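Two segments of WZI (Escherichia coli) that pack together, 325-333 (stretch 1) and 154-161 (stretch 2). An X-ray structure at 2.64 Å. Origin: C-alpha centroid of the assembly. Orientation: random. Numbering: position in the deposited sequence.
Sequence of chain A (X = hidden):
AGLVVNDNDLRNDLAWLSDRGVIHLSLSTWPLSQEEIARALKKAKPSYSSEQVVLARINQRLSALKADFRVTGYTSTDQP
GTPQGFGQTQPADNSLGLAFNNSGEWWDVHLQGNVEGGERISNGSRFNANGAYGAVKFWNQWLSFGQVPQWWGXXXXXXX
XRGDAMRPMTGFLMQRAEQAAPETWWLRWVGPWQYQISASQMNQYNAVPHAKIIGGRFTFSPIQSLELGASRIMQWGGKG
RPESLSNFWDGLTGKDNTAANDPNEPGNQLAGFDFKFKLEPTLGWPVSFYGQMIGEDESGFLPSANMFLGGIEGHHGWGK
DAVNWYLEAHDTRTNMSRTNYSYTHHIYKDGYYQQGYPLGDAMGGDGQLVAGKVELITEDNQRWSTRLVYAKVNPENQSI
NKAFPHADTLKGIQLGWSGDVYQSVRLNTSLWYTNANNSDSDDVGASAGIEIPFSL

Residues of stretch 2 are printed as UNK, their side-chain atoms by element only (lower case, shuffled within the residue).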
ATOM      1  N   TRP A 325       3.183 -16.805  -0.457  1.00 53.29           N
ATOM      2  CA  TRP A 325       2.181 -16.920   0.591  1.00 53.34           C
ATOM      3  C   TRP A 325       2.490 -16.053   1.766  1.00 53.91           C
ATOM      4  O   TRP A 325       3.654 -15.772   2.052  1.00 54.56           O
ATOM      5  CB  TRP A 325       2.020 -18.369   1.033  1.00 54.94           C
ATOM      6  CG  TRP A 325       3.213 -18.908   1.781  1.00 56.21           C
ATOM      7  CD1 TRP A 325       4.296 -19.613   1.264  1.00 56.23           C
ATOM      8  CD2 TRP A 325       3.487 -18.798   3.219  1.00 57.16           C
ATOM      9  NE1 TRP A 325       5.188 -19.934   2.251  1.00 56.93           N
ATOM     10  CE2 TRP A 325       4.769 -19.475   3.443  1.00 58.12           C
ATOM     11  CE3 TRP A 325       2.830 -18.227   4.296  1.00 56.14           C
ATOM     12  CZ2 TRP A 325       5.343 -19.562   4.700  1.00 58.47           C
ATOM     13  CZ3 TRP A 325       3.420 -18.323   5.561  1.00 56.75           C
ATOM     14  CH2 TRP A 325       4.645 -18.977   5.755  1.00 58.21           C
ATOM     15  N   TYR A 326       1.443 -15.608   2.453  1.00 53.32           N
ATOM     16  CA  TYR A 326       1.620 -14.885   3.703  1.00 53.56           C
ATOM     17  C   TYR A 326       0.520 -15.235   4.697  1.00 53.78           C
ATOM     18  O   TYR A 326      -0.573 -15.651   4.315  1.00 56.20           O
ATOM     19  CB  TYR A 326       1.713 -13.367   3.463  1.00 51.85           C
ATOM     20  CG  TYR A 326       0.436 -12.712   2.986  1.00 51.67           C
ATOM     21  CD1 TYR A 326      -0.676 -12.622   3.821  1.00 52.50           C
ATOM     22  CD2 TYR A 326       0.341 -12.154   1.721  1.00 50.59           C
ATOM     23  CE1 TYR A 326      -1.845 -12.024   3.402  1.00 50.59           C
ATOM     24  CE2 TYR A 326      -0.828 -11.550   1.295  1.00 50.07           C
ATOM     25  CZ  TYR A 326      -1.921 -11.491   2.143  1.00 50.64           C
ATOM     26  OH  TYR A 326      -3.103 -10.902   1.739  1.00 52.10           O
ATOM     27  N   LEU A 327       0.834 -15.089   5.976  1.00 53.97           N
ATOM     28  CA  LEU A 327      -0.151 -15.217   7.038  1.00 54.87           C
ATOM     29  C   LEU A 327       0.031 -13.990   7.915  1.00 54.96           C
ATOM     30  O   LEU A 327       1.140 -13.725   8.383  1.00 55.92           O
ATOM     31  CB  LEU A 327       0.054 -16.507   7.829  1.00 56.34           C
ATOM     32  CG  LEU A 327      -1.057 -16.873   8.821  1.00 59.12           C
ATOM     33  CD1 LEU A 327      -2.423 -16.846   8.148  1.00 60.04           C
ATOM     34  CD2 LEU A 327      -0.819 -18.237   9.462  1.00 60.48           C
ATOM     35  N   GLU A 328      -1.047 -13.232   8.117  1.00 52.70           N
ATOM     36  CA  GLU A 328      -0.938 -11.898   8.689  1.00 52.29           C
ATOM     37  C   GLU A 328      -2.069 -11.605   9.691  1.00 53.57           C
ATOM     38  O   GLU A 328      -3.239 -11.879   9.410  1.00 55.28           O
ATOM     39  CB  GLU A 328      -0.941 -10.876   7.544  1.00 50.86           C
ATOM     40  CG  GLU A 328      -0.516  -9.470   7.946  1.00 50.64           C
ATOM     41  CD  GLU A 328      -0.281  -8.550   6.761  1.00 50.56           C
ATOM     42  OE1 GLU A 328       0.306  -8.999   5.752  1.00 50.38           O
ATOM     43  OE2 GLU A 328      -0.669  -7.362   6.836  1.00 52.00           O
ATOM     44  N   ALA A 329      -1.714 -11.050  10.855  1.00 52.77           N
ATOM     45  CA  ALA A 329      -2.690 -10.715  11.905  1.00 52.56           C
ATOM     46  C   ALA A 329      -2.665  -9.221  12.225  1.00 50.70           C
ATOM     47  O   ALA A 329      -1.588  -8.646  12.355  1.00 50.99           O
ATOM     48  CB  ALA A 329      -2.424 -11.526  13.164  1.00 51.97           C
ATOM     49  N   HIS A 330      -3.841  -8.597  12.327  1.00 49.71           N
ATOM     50  CA  HIS A 330      -3.955  -7.178  12.683  1.00 50.03           C
ATOM     51  C   HIS A 330      -4.783  -6.999  13.920  1.00 51.53           C
ATOM     52  O   HIS A 330      -5.703  -7.769  14.172  1.00 51.48           O
ATOM     53  CB  HIS A 330      -4.652  -6.397  11.578  1.00 50.12           C
ATOM     54  CG  HIS A 330      -3.884  -6.311  10.283  1.00 51.22           C
ATOM     55  ND1 HIS A 330      -4.197  -5.420   9.337  1.00 51.88           N
ATOM     56  CD2 HIS A 330      -2.790  -7.030   9.798  1.00 51.12           C
ATOM     57  CE1 HIS A 330      -3.365  -5.562   8.294  1.00 52.05           C
ATOM     58  NE2 HIS A 330      -2.505  -6.548   8.579  1.00 51.10           N
ATOM     59  N   ASP A 331      -4.486  -5.959  14.693  1.00 53.12           N
ATOM     60  CA  ASP A 331      -5.365  -5.535  15.783  1.00 55.82           C
ATOM     61  C   ASP A 331      -5.379  -4.012  15.871  1.00 55.57           C
ATOM     62  O   ASP A 331      -4.399  -3.395  16.289  1.00 54.51           O
ATOM     63  CB  ASP A 331      -4.925  -6.150  17.119  1.00 59.56           C
ATOM     64  CG  ASP A 331      -5.935  -5.907  18.241  1.00 62.98           C
ATOM     65  OD1 ASP A 331      -6.248  -4.727  18.501  1.00 66.80           O
ATOM     66  OD2 ASP A 331      -6.409  -6.887  18.869  1.00 63.31           O
ATOM     67  N   THR A 332      -6.498  -3.410  15.475  1.00 56.99           N
ATOM     68  CA  THR A 332      -6.626  -1.953  15.474  1.00 56.98           C
ATOM     69  C   THR A 332      -7.476  -1.432  16.641  1.00 58.83           C
ATOM     70  O   THR A 332      -7.994  -0.312  16.599  1.00 57.55           O
ATOM     71  CB  THR A 332      -7.153  -1.441  14.123  1.00 55.08           C
ATOM     72  OG1 THR A 332      -8.454  -1.988  13.877  1.00 55.81           O
ATOM     73  CG2 THR A 332      -6.194  -1.846  13.005  1.00 52.17           C
ATOM     74  N   ARG A 333      -7.604  -2.235  17.689  1.00 60.61           N
ATOM     75  CA  ARG A 333      -8.060  -1.719  18.973  1.00 64.74           C
ATOM     76  C   ARG A 333      -6.900  -0.988  19.647  1.00 64.30           C
ATOM     77  O   ARG A 333      -5.776  -0.991  19.140  1.00 63.06           O
ATOM     78  CB  ARG A 333      -8.550  -2.857  19.871  1.00 68.94           C
ATOM     79  CG  ARG A 333      -9.744  -3.618  19.317  1.00 71.89           C
ATOM     80  CD  ARG A 333     -10.121  -4.787  20.205  1.00 74.03           C
ATOM     81  NE  ARG A 333      -9.150  -5.871  20.101  1.00 74.78           N
ATOM     82  CZ  ARG A 333      -9.178  -6.975  20.841  1.00 76.75           C
ATOM     83  NH1 ARG A 333     -10.130  -7.161  21.752  1.00 78.44           N
ATOM     84  NH2 ARG A 333      -8.243  -7.900  20.667  1.00 76.71           N
ATOM     85  N   UNK A 154       5.502  -3.126   5.995  1.00 43.34           N
ATOM     86  CA  UNK A 154       5.747  -4.415   5.371  1.00 44.82           C
ATOM     87  C   UNK A 154       4.516  -5.291   5.217  1.00 45.27           C
ATOM     88  O   UNK A 154       4.614  -6.395   4.672  1.00 47.58           O
ATOM     89  c   UNK A 154       6.302  -4.545   7.669  1.00 45.90           C
ATOM     90  c   UNK A 154       5.720  -3.178   7.451  1.00 44.36           C
ATOM     91  c   UNK A 154       6.723  -5.068   6.340  1.00 45.70           C
ATOM     92  N   UNK A 155       3.368  -4.811   5.674  1.00 44.81           N
ATOM     93  CA  UNK A 155       2.160  -5.608   5.635  1.00 43.34           C
ATOM     94  C   UNK A 155       1.651  -5.761   4.226  1.00 42.31           C
ATOM     95  O   UNK A 155       1.929  -4.922   3.367  1.00 38.02           O
ATOM     96  N   UNK A 156       0.905  -6.844   4.003  1.00 43.83           N
ATOM     97  CA  UNK A 156       0.264  -7.110   2.724  1.00 45.13           C
ATOM     98  C   UNK A 156      -1.224  -6.780   2.754  1.00 46.05           C
ATOM     99  O   UNK A 156      -1.815  -6.451   1.726  1.00 43.11           O
ATOM    100  c   UNK A 156       1.878  -8.839   1.804  1.00 47.80           C
ATOM    101  c   UNK A 156       2.837  -9.438   2.612  1.00 48.98           C
ATOM    102  c   UNK A 156       2.244  -8.467   0.521  1.00 48.91           C
ATOM    103  c   UNK A 156       3.525  -8.701   0.041  1.00 50.65           C
ATOM    104  c   UNK A 156       4.118  -9.679   2.143  1.00 50.83           C
ATOM    105  o   UNK A 156       5.724  -9.523   0.374  1.00 47.95           O
ATOM    106  c   UNK A 156       0.480  -8.569   2.317  1.00 46.49           C
ATOM    107  c   UNK A 156       4.458  -9.310   0.852  1.00 50.66           C
ATOM    108  N   UNK A 157      -1.825  -6.865   3.934  1.00 49.48           N
ATOM    109  CA  UNK A 157      -3.266  -6.669   4.077  1.00 50.49           C
ATOM    110  C   UNK A 157      -3.627  -5.211   4.403  1.00 48.54           C
ATOM    111  O   UNK A 157      -4.753  -4.775   4.166  1.00 47.87           O
ATOM    112  o   UNK A 157      -4.127 -10.163   4.026  1.00 58.48           O
ATOM    113  c   UNK A 157      -5.062  -9.354   3.859  1.00 57.27           C
ATOM    114  c   UNK A 157      -5.168  -8.182   4.811  1.00 55.83           C
ATOM    115  c   UNK A 157      -3.808  -7.595   5.159  1.00 52.62           C
ATOM    116  o   UNK A 157      -5.914  -9.470   2.955  1.00 57.40           O
ATOM    117  N   UNK A 158      -2.656  -4.470   4.930  1.00 47.95           N
ATOM    118  CA  UNK A 158      -2.868  -3.100   5.368  1.00 45.69           C
ATOM    119  C   UNK A 158      -1.604  -2.445   5.890  1.00 45.36           C
ATOM    120  O   UNK A 158      -0.624  -3.123   6.218  1.00 48.08           O
ATOM    121  N   UNK A 159      -1.614  -1.120   5.911  1.00 44.51           N
ATOM    122  CA  UNK A 159      -0.722  -0.348   6.755  1.00 45.93           C
ATOM    123  C   UNK A 159      -1.538   0.227   7.902  1.00 46.30           C
ATOM    124  O   UNK A 159      -2.634   0.720   7.694  1.00 46.86           O
ATOM    125  o   UNK A 159       0.450   1.749   6.890  1.00 49.35           O
ATOM    126  c   UNK A 159      -0.094   0.799   5.982  1.00 46.57           C
ATOM    127  N   UNK A 160      -0.992   0.197   9.106  1.00 47.19           N
ATOM    128  CA  UNK A 160      -1.689   0.747  10.263  1.00 47.19           C
ATOM    129  C   UNK A 160      -1.646   2.271  10.308  1.00 47.32           C
ATOM    130  O   UNK A 160      -2.350   2.878  11.131  1.00 49.46           O
ATOM    131  c   UNK A 160      -1.110  -1.295  11.805  1.00 46.85           C
ATOM    132  c   UNK A 160      -0.326  -1.608  13.078  1.00 47.42           C
ATOM    133  c   UNK A 160      -2.527  -1.837  11.885  1.00 45.30           C
ATOM    134  c   UNK A 160      -1.090   0.214  11.566  1.00 47.24           C
ATOM    135  N   UNK A 161      -0.841   2.887   9.442  1.00 46.45           N
ATOM    136  CA  UNK A 161      -0.596   4.332   9.516  1.00 46.36           C
ATOM    137  C   UNK A 161      -0.879   5.089   8.225  1.00 46.05           C
ATOM    138  O   UNK A 161      -1.462   6.160   8.269  1.00 48.12           O
ATOM    139  c   UNK A 161       1.023   6.135  10.212  1.00 48.25           C
ATOM    140  c   UNK A 161       0.850   4.629   9.964  1.00 47.24           C
ATOM    141  c   UNK A 161       2.078   6.481  11.241  1.00 48.91           C
ATOM    142  c   UNK A 161       1.857   4.090   8.947  1.00 45.21           C
TER

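Position 154 carries three carbons that close a ring onto its own backbone N. The ring makes no contact with stretch 1, and the residue is Pro154.

Position 155 has no side-chain atoms. Its CA lies 3.5 Å from Glu328 OE2. An ideal CB here would point toward the strand and fall 3.0 Å from Glu328 OE2 and 2.5 Å from the carbonyl O of position 158, so the bare backbone leaves room for the carboxylate. This is Gly155.

Position 156 shows one carbon leading to a six-carbon ring that bears one oxygen. Its CB sits over one face of the Tyr326 ring, 3.7 Å from the ring centroid, as a CH-pi contact. The two rings are nearly parallel, with planes at 3°, but their centroids are 5.1 Å apart and they barely overlap. The backbone N of position 156 donates to Glu328 OE1 at 2.8 Å. The residue is Tyr156.

Position 157 has three carbons, the third carrying two oxygens. One of these oxygens lies 2.6 Å from Tyr326 OH, which donates to it, a short bond lying near the plane of the tyrosine ring. The backbone N of position 157 donates to Glu328 OE2 at 3.2 Å. The residue is Glu157, and the oxygen bonded to Tyr326 is its OE1.

Position 158 again lacks a side chain. Its N approaches the edge of the His330 ring, 3.6 Å from His330 CE1; an ideal CB would be tight against that same CE1 at 3.2 Å. It is Gly158.

Position 159 has one carbon and one oxygen and points away from the strand, so it is Ser159. Its OG accepts a hydrogen bond from the backbone N of position 161 at 3.1 Å.

Position 160 bears four carbons forked at the second. Its CA-to-CB bond runs sideways, yet the end comes nearer, placing an end carbon 3.8 Å from Thr332 CG2. It is Leu160.

Position 161 also has four carbons, but forked at the first with one arm two carbons long. Out of reach of stretch 1, it is Ile161.

The contact sets alternate strand residues, Tyr326, Glu328 and His330, against an irregular loop. Glu328 is the hub: its carboxylate receives two successive loop amides, while His330 NE2 donates to Glu328 OE2 at 2.7 Å from within the strand. Tyr326 adds an aromatic face and a hydroxyl, and Thr332 meets Leu160 farther along. The rule is a buried carboxylate that accepts two successive loop N-H groups, with glycine where the approach is close.

Stretch 2, residues 154-161: PGYEGSLI
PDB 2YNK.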